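Local structure of Low molecular weight heat shock protein (Xanthomonas axonopodis pv. citri, 3GLA) at residues Gln2-Val7 with Arg62-Arg68. The protein is a small heat-shock protein of the alpha-crystallin family that probably acts as a chaperone, keeping unfolding proteins from aggregating under stress. Numbering follows the deposited sequence.
With PO4 (phosphate ion), chain D.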
# COMPACT_ATOMS: atom_id res chain seq x y z
N GLN B 2 -0.86 7.92 13.48
CA GLN B 2 0.39 8.11 12.65
C GLN B 2 0.50 7.00 11.66
O GLN B 2 0.29 5.80 12.01
CB GLN B 2 1.64 7.90 13.56
CG GLN B 2 2.95 8.84 13.42
CD GLN B 2 3.09 9.68 12.21
OE1 GLN B 2 2.78 10.84 12.25
NE2 GLN B 2 3.60 9.10 11.10
N TRP B 3 0.93 7.35 10.45
CA TRP B 3 0.92 6.37 9.48
C TRP B 3 2.39 5.84 9.71
O TRP B 3 3.37 6.62 9.73
CB TRP B 3 0.78 6.96 8.11
CG TRP B 3 0.89 6.05 6.94
CD1 TRP B 3 0.66 4.63 6.89
CD2 TRP B 3 1.11 6.46 5.63
NE1 TRP B 3 0.81 4.22 5.61
CE2 TRP B 3 1.02 5.28 4.80
CE3 TRP B 3 1.34 7.66 5.06
CZ2 TRP B 3 1.22 5.30 3.50
CZ3 TRP B 3 1.54 7.67 3.68
CH2 TRP B 3 1.47 6.50 2.92
N VAL B 4 2.52 4.53 9.86
CA VAL B 4 3.82 3.91 9.86
C VAL B 4 3.73 2.88 8.72
O VAL B 4 3.29 1.77 8.91
CB VAL B 4 4.02 3.19 11.19
CG1 VAL B 4 5.36 2.53 11.19
CG2 VAL B 4 4.02 4.23 12.34
N PRO B 5 4.19 3.25 7.55
CA PRO B 5 4.06 2.40 6.41
C PRO B 5 4.95 1.18 6.63
O PRO B 5 6.07 1.30 7.01
CB PRO B 5 4.61 3.21 5.23
CG PRO B 5 4.89 4.50 5.79
CD PRO B 5 4.66 4.59 7.22
N ARG B 6 4.41 0.03 6.33
CA ARG B 6 5.17 -1.21 6.56
C ARG B 6 6.22 -1.47 5.54
O ARG B 6 6.04 -1.13 4.38
CB ARG B 6 4.18 -2.38 6.52
CG ARG B 6 3.31 -2.29 7.85
CD ARG B 6 2.16 -3.30 7.70
NE ARG B 6 1.53 -3.27 9.00
CZ ARG B 6 1.81 -4.05 10.01
NH1 ARG B 6 2.67 -5.01 9.97
NH2 ARG B 6 1.12 -3.80 11.14
N VAL B 7 7.34 -2.00 5.98
CA VAL B 7 8.52 -2.16 5.11
C VAL B 7 9.05 -3.57 5.33
O VAL B 7 8.98 -4.14 6.47
CB VAL B 7 9.53 -1.21 5.63
CG1 VAL B 7 10.87 -1.51 5.15
CG2 VAL B 7 9.06 0.23 5.23
N ARG B 62 -4.64 4.84 6.86
CA ARG B 62 -3.79 5.82 7.64
C ARG B 62 -3.24 6.79 6.66
O ARG B 62 -2.97 6.46 5.47
CB ARG B 62 -2.65 5.02 8.31
CG ARG B 62 -3.19 3.96 9.31
CD ARG B 62 -3.58 4.71 10.56
NE ARG B 62 -3.95 3.73 11.58
CZ ARG B 62 -3.84 2.41 11.41
NH1 ARG B 62 -4.20 1.57 12.37
NH2 ARG B 62 -3.37 1.94 10.25
N TYR B 63 -2.95 7.98 7.14
CA TYR B 63 -2.38 8.95 6.19
C TYR B 63 -1.68 10.04 6.99
O TYR B 63 -1.51 9.81 8.19
CB TYR B 63 -3.47 9.52 5.25
CG TYR B 63 -4.52 10.24 6.01
CD1 TYR B 63 -4.51 11.60 6.04
CD2 TYR B 63 -5.56 9.54 6.70
CE1 TYR B 63 -5.48 12.33 6.72
CE2 TYR B 63 -6.54 10.24 7.42
CZ TYR B 63 -6.51 11.64 7.40
OH TYR B 63 -7.49 12.32 8.07
N GLY B 64 -1.31 11.08 6.28
CA GLY B 64 -0.51 12.16 6.90
C GLY B 64 0.94 11.86 6.69
O GLY B 64 1.33 11.14 5.75
N SER B 65 1.75 12.43 7.58
CA SER B 65 3.17 12.33 7.27
C SER B 65 3.70 10.97 7.78
O SER B 65 3.19 10.36 8.72
CB SER B 65 3.98 13.43 8.03
OG SER B 65 3.41 14.62 7.68
N PHE B 66 4.74 10.53 7.12
CA PHE B 66 5.41 9.38 7.70
C PHE B 66 6.93 9.65 7.55
O PHE B 66 7.34 10.46 6.74
CB PHE B 66 5.11 8.07 6.91
CG PHE B 66 5.56 8.09 5.52
CD1 PHE B 66 6.84 7.56 5.20
CD2 PHE B 66 4.74 8.62 4.51
CE1 PHE B 66 7.28 7.52 3.88
CE2 PHE B 66 5.19 8.62 3.15
CZ PHE B 66 6.50 8.05 2.87
N HIS B 67 7.68 8.99 8.41
CA HIS B 67 9.12 9.05 8.29
C HIS B 67 9.64 7.90 9.07
O HIS B 67 9.37 7.75 10.25
CB HIS B 67 9.49 10.33 8.96
CG HIS B 67 10.92 10.63 8.93
ND1 HIS B 67 11.86 9.90 8.24
CD2 HIS B 67 11.58 11.70 9.44
CE1 HIS B 67 13.06 10.47 8.38
NE2 HIS B 67 12.91 11.55 9.09
N ARG B 68 10.27 7.02 8.38
CA ARG B 68 10.82 5.87 9.05
C ARG B 68 12.31 5.91 8.62
O ARG B 68 12.69 6.34 7.54
CB ARG B 68 10.23 4.59 8.52
CG ARG B 68 8.70 4.64 8.89
CD ARG B 68 8.10 3.22 8.82
NE ARG B 68 8.59 2.38 9.88
CZ ARG B 68 8.50 1.05 9.80
NH1 ARG B 68 8.05 0.43 8.69
NH2 ARG B 68 8.95 0.34 10.80
P PO4 D . -1.29 -0.85 9.88
O1 PO4 D . -1.55 0.26 10.77
O2 PO4 D . -2.11 -0.62 8.52
O3 PO4 D . 0.16 -0.87 9.43
O4 PO4 D . -1.69 -2.20 10.26
O HOH W 1 6.18 6.91 9.85
O HOH W 2 0.63 10.18 9.59
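Aromatic packing anchors the N-terminal segment 2-7 on the start of strand 64-71. The edge of Phe66 meets the face of the six-membered ring of Trp3 in a T-shaped pair (centroids 5.0 Å apart, planes at 73°), and Pro5 CD rests on Phe66 CB at 3.5 Å. Ile25 touches both aromatic side chains, and Arg45 makes a cation-pi contact with Trp3, so the cluster also takes in a loop and the end of the neighbouring strand 38-45 of the alpha-crystallin domain. Two direct hydrogen bonds add to it, each from a side-chain nitrogen to a backbone carbonyl: Gln2 NE2 to Ser65 O and Arg68 NH1 to Pro5 O, both 2.7 Å. Elsewhere water joins the backbones. One molecule links Trp3 O to His67 N, and another connects Trp3 N with Tyr63 O and Ser65 O. Arg68 also forms a salt bridge with Glu60 of the second subunit, while the phosphate, probably from the crystallisation liquor, accepts hydrogen bonds from Arg6 of both subunits. With water standing in for direct backbone pairing, segment 2-7 is held largely by side chains, and Arg68 ties this attachment to the dimer interface.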